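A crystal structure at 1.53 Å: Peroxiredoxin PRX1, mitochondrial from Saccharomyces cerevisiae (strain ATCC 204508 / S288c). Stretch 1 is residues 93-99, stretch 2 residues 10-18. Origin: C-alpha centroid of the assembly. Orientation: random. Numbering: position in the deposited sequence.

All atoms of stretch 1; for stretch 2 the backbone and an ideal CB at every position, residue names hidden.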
ATOM      1  N   GLY A  93      -7.180   6.029  12.576  1.00 18.24           N
ATOM      2  CA  GLY A  93      -8.342   5.420  11.997  1.00 24.04           C
ATOM      3  C   GLY A  93      -8.264   4.107  11.252  1.00 20.50           C
ATOM      4  O   GLY A  93      -9.179   3.752  10.578  1.00 27.43           O
ATOM      5  N   PHE A  94      -7.157   3.439  11.367  1.00 14.44           N
ATOM      6  CA  PHE A  94      -6.956   2.180  10.723  1.00 14.46           C
ATOM      7  C   PHE A  94      -6.340   1.241  11.736  1.00 13.36           C
ATOM      8  O   PHE A  94      -5.811   1.602  12.689  1.00 11.17           O
ATOM      9  CB  PHE A  94      -6.063   2.333   9.479  1.00 13.92           C
ATOM     10  CG  PHE A  94      -4.803   3.107   9.721  1.00 14.44           C
ATOM     11  CD1 PHE A  94      -3.743   2.510  10.332  1.00 13.08           C
ATOM     12  CD2 PHE A  94      -4.662   4.408   9.316  1.00 15.16           C
ATOM     13  CE1 PHE A  94      -2.592   3.205  10.572  1.00 10.87           C
ATOM     14  CE2 PHE A  94      -3.488   5.082   9.510  1.00 12.99           C
ATOM     15  CZ  PHE A  94      -2.465   4.494  10.164  1.00 11.89           C
ATOM     16  N   PRO A  95      -6.501  -0.035  11.419  1.00 12.22           N
ATOM     17  CA  PRO A  95      -5.956  -1.050  12.286  1.00 14.00           C
ATOM     18  C   PRO A  95      -4.468  -1.297  12.126  1.00  9.45           C
ATOM     19  O   PRO A  95      -3.931  -1.038  11.118  1.00  9.37           O
ATOM     20  CB  PRO A  95      -6.641  -2.341  11.826  1.00 13.35           C
ATOM     21  CG  PRO A  95      -7.534  -1.996  10.715  1.00 18.11           C
ATOM     22  CD  PRO A  95      -7.177  -0.647  10.264  1.00 12.19           C
ATOM     23  N   ILE A  96      -3.898  -1.820  13.183  1.00  9.74           N
ATOM     24  CA  ILE A  96      -2.559  -2.316  13.167  1.00  9.11           C
ATOM     25  C   ILE A  96      -2.706  -3.787  13.605  1.00  9.67           C
ATOM     26  O   ILE A  96      -3.240  -4.046  14.613  1.00 10.55           O
ATOM     27  CB  ILE A  96      -1.571  -1.589  14.088  1.00  8.87           C
ATOM     28  CG1 ILE A  96      -1.622  -0.085  13.814  1.00 12.16           C
ATOM     29  CG2 ILE A  96      -0.169  -2.098  13.828  1.00 11.71           C
ATOM     30  CD1 ILE A  96      -0.593   0.703  14.541  1.00 32.37           C
ATOM     31  N   ILE A  97      -2.222  -4.702  12.767  1.00  8.33           N
ATOM     32  CA  ILE A  97      -2.310  -6.107  13.028  1.00  9.99           C
ATOM     33  C   ILE A  97      -1.282  -6.587  14.067  1.00  8.59           C
ATOM     34  O   ILE A  97      -0.158  -6.314  13.959  1.00  9.28           O
ATOM     35  CB  ILE A  97      -2.074  -6.897  11.712  1.00 10.68           C
ATOM     36  CG1 ILE A  97      -3.141  -6.569  10.656  1.00  9.97           C
ATOM     37  CG2 ILE A  97      -1.927  -8.391  11.974  1.00  8.94           C
ATOM     38  CD1 ILE A  97      -2.670  -6.793   9.223  1.00  9.44           C
ATOM     39  N   GLY A  98      -1.757  -7.322  15.059  1.00 10.60           N
ATOM     40  CA  GLY A  98      -0.868  -7.872  16.046  1.00  9.02           C
ATOM     41  C   GLY A  98      -0.354  -9.226  15.591  1.00 15.43           C
ATOM     42  O   GLY A  98      -0.931 -10.219  15.811  1.00 26.75           O
ATOM     43  N   ASP A  99       0.754  -9.214  14.913  1.00 16.00           N
ATOM     44  CA  ASP A  99       1.361 -10.399  14.367  1.00 13.72           C
ATOM     45  C   ASP A  99       2.480 -10.901  15.262  1.00 12.32           C
ATOM     46  O   ASP A  99       3.590 -10.996  14.901  1.00 10.61           O
ATOM     47  CB  ASP A  99       1.880 -10.060  12.973  1.00 11.84           C
ATOM     48  CG  ASP A  99       2.112 -11.285  12.109  1.00 12.59           C
ATOM     49  OD1 ASP A  99       1.448 -12.232  12.312  1.00 12.34           O
ATOM     50  OD2 ASP A  99       2.948 -11.208  11.246  1.00 11.86           O
ATOM     51  N   UNK A  10      -5.866 -13.870   1.909  1.00 10.18           N
ATOM     52  CA  UNK A  10      -6.728 -13.484   2.977  1.00 10.78           C
ATOM     53  C   UNK A  10      -6.250 -14.088   4.299  1.00 12.14           C
ATOM     54  O   UNK A  10      -5.572 -15.038   4.320  1.00 11.33           O
ATOM     55  CB  UNK A  10      -8.166 -13.905   2.669  1.00 10.78           C
ATOM     56  N   UNK A  11      -6.658 -13.484   5.388  1.00  9.06           N
ATOM     57  CA  UNK A  11      -6.267 -13.932   6.692  1.00 12.09           C
ATOM     58  C   UNK A  11      -7.202 -13.383   7.743  1.00 12.03           C
ATOM     59  O   UNK A  11      -7.846 -12.478   7.508  1.00 11.08           O
ATOM     60  CB  UNK A  11      -4.822 -13.526   6.989  1.00 12.09           C
ATOM     61  N   UNK A  12      -7.163 -13.996   8.908  1.00 15.35           N
ATOM     62  CA  UNK A  12      -7.859 -13.534  10.072  1.00 13.02           C
ATOM     63  C   UNK A  12      -6.782 -13.082  11.048  1.00 16.57           C
ATOM     64  O   UNK A  12      -5.794 -13.695  11.152  1.00 13.66           O
ATOM     65  CB  UNK A  12      -8.768 -14.613  10.663  1.00 13.02           C
ATOM     66  N   UNK A  13      -7.018 -11.997  11.741  1.00 13.19           N
ATOM     67  CA  UNK A  13      -6.043 -11.512  12.684  1.00 14.04           C
ATOM     68  C   UNK A  13      -6.668 -10.682  13.772  1.00 16.00           C
ATOM     69  O   UNK A  13      -7.696 -10.182  13.616  1.00 11.57           O
ATOM     70  CB  UNK A  13      -4.969 -10.698  11.960  1.00 14.04           C
ATOM     71  N   UNK A  14      -5.925 -10.582  14.858  1.00 15.29           N
ATOM     72  CA  UNK A  14      -6.224  -9.715  15.964  1.00 13.67           C
ATOM     73  C   UNK A  14      -5.547  -8.372  15.631  1.00 14.72           C
ATOM     74  O   UNK A  14      -4.458  -8.339  15.177  1.00 13.34           O
ATOM     75  CB  UNK A  14      -5.746 -10.303  17.293  1.00 13.67           C
ATOM     76  N   UNK A  15      -6.280  -7.304  15.856  1.00 13.20           N
ATOM     77  CA  UNK A  15      -5.820  -5.977  15.556  1.00 11.34           C
ATOM     78  C   UNK A  15      -6.306  -4.975  16.599  1.00 11.88           C
ATOM     79  O   UNK A  15      -7.075  -5.299  17.457  1.00 13.68           O
ATOM     80  CB  UNK A  15      -6.284  -5.565  14.158  1.00 11.34           C
ATOM     81  N   UNK A  16      -5.826  -3.756  16.427  1.00 17.28           N
ATOM     82  CA  UNK A  16      -6.146  -2.629  17.271  1.00 17.12           C
ATOM     83  C   UNK A  16      -7.599  -2.246  17.147  1.00 27.48           C
ATOM     84  O   UNK A  16      -8.047  -1.494  17.936  1.00 19.55           O
ATOM     85  CB  UNK A  16      -5.254  -1.434  16.928  1.00 17.12           C
ATOM     86  N   UNK A  17      -8.289  -2.742  16.139  1.00 17.36           N
ATOM     87  CA  UNK A  17      -9.735  -2.511  15.971  1.00 14.83           C
ATOM     88  C   UNK A  17     -10.581  -3.738  16.236  1.00 19.19           C
ATOM     89  O   UNK A  17     -11.720  -3.741  15.927  1.00 20.93           O
ATOM     90  CB  UNK A  17     -10.021  -2.012  14.553  1.00 14.83           C
ATOM     91  N   UNK A  18      -9.964  -4.749  16.803  1.00 16.36           N
ATOM     92  CA  UNK A  18     -10.584  -6.018  17.077  1.00 21.60           C
ATOM     93  C   UNK A  18     -10.242  -7.058  16.028  1.00 18.57           C
ATOM     94  O   UNK A  18      -9.489  -6.790  15.143  1.00 16.06           O
ATOM     95  CB  UNK A  18     -12.101  -5.848  17.174  1.00 21.60           C
TER

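Position 10 lies out of reach of stretch 1, so nothing visible restricts it. It is Asn10, whose OD1 accepts a hydrogen bond from the backbone N of position 11 (2.7 Å).

Position 11 points its CB toward stretch 1, but nothing there lies within 5.5 Å of it. A small side chain would stop short; a long apolar one could reach the side chain of Ile97. Leu, Met or an aromatic would suit. The residue is Phe11. Its CZ lies 3.7 Å from Ile97 CD1, which meets the ring at its edge.

Position 12 is out of reach, and many residues would suit. It is Asp12, with OD1 hydrogen-bonded elsewhere in the structure.

Position 13 points toward stretch 1, and its ideal CB is already 3.8 Å from Ile97 CG2. A small apolar residue makes this contact without further atoms. Ala13 is found, with its CB 3.8 Å from Ile97 CG2.

Position 14 points sideways. Here the backbone does the pairing: Gly98 N donates to the O of position 14 at 2.9 Å, nearly straight at 164°. The side chain is little restricted, and polar types would suit. It is Asp14. Water 1 links the stretches beside it, donating to Gly98 O (2.8 Å) and accepting from Asp14 N (3.1 Å).

Position 15 bridges Ile97, with the CA atoms 4.3 Å apart. Its ideal CB sits close to Ile96 O, Pro95 CB and Ile97 CA, so a compact or branched side chain such as Val, Thr or Ser fits. It also starts a type I turn, where a short hydroxyl can be useful. The residue is Thr15. Its CG2 packs 4.0 Å from Ile97 CG1, while OG1 donates to the backbone O of position 18 (2.7 Å) and accepts from the backbone N of position 17 (3.0 Å), bracing the turn.

Position 16 points toward stretch 1. Its backbone N donates to Ile96 O (3.2 Å), and its ideal CB is 4.0 Å from Ile96 N, a donor. A short acceptor, as in Ser, Thr, Asp or Asn, would suit. It is Thr16, whose OG1 accepts from Ile96 N at 2.9 Å. Side chain and backbone thus both bind Ile96.

Position 17 points toward Pro95, with the ideal CB 4.4 Å from Pro95 CB. A modest apolar residue would suit. Val17 places CG1 4.0 Å from Pro95 CB.

Position 18 closes the turn with phi 99° and psi -177°. A CB would be jammed against the preceding carbonyl O, which calls for glycine. It is Gly18, whose N donates to Thr15 O (3.0 Å).

Stretch 2 10-18: NFDADTTVG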
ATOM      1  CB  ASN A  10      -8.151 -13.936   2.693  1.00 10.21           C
ATOM      2  CG  ASN A  10      -9.184 -13.217   3.562  1.00 14.96           C
ATOM      3  OD1 ASN A  10      -8.858 -12.353   4.310  1.00 12.51           O
ATOM      4  ND2 ASN A  10     -10.433 -13.637   3.447  1.00 13.97           N
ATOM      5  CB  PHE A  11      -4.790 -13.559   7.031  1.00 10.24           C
ATOM      6  CG  PHE A  11      -4.473 -12.092   6.960  1.00 13.01           C
ATOM      7  CD1 PHE A  11      -4.637 -11.286   8.061  1.00 11.08           C
ATOM      8  CD2 PHE A  11      -3.965 -11.524   5.819  1.00 10.65           C
ATOM      9  CE1 PHE A  11      -4.406  -9.940   8.009  1.00 10.49           C
ATOM     10  CE2 PHE A  11      -3.694 -10.186   5.783  1.00 10.17           C
ATOM     11  CZ  PHE A  11      -3.893  -9.399   6.880  1.00  7.80           C
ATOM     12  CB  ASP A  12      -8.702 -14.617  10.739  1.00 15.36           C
ATOM     13  CG  ASP A  12      -9.886 -15.039   9.901  1.00 20.00           C
ATOM     14  OD1 ASP A  12     -10.642 -14.272   9.451  1.00 18.53           O
ATOM     15  OD2 ASP A  12     -10.034 -16.216   9.709  1.00 53.26           O
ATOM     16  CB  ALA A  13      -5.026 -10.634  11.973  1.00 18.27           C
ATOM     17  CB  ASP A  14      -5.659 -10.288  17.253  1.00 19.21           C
ATOM     18  CG  ASP A  14      -5.958 -11.743  17.395  1.00 49.68           C
ATOM     19  OD1 ASP A  14      -7.077 -12.039  17.787  1.00 36.52           O
ATOM     20  OD2 ASP A  14      -5.097 -12.597  17.043  1.00 65.50           O
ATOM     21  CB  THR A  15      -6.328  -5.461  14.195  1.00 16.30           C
ATOM     22  OG1 THR A  15      -7.674  -5.049  14.292  1.00 15.45           O
ATOM     23  CG2 THR A  15      -6.261  -6.546  13.138  1.00 16.18           C
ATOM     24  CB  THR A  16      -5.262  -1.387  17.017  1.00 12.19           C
ATOM     25  OG1 THR A  16      -5.315  -1.040  15.640  1.00 10.69           O
ATOM     26  CG2 THR A  16      -3.871  -1.603  17.470  1.00 11.12           C
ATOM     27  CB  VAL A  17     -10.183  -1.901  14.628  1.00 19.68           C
ATOM     28  CG1 VAL A  17      -9.350  -0.732  14.242  1.00 25.33           C
ATOM     29  CG2 VAL A  17     -10.338  -2.917  13.513  1.00 21.68           C
TER
HETATM   30  O   HOH W   1      -3.072 -11.718  14.797  1.00 33.64           O
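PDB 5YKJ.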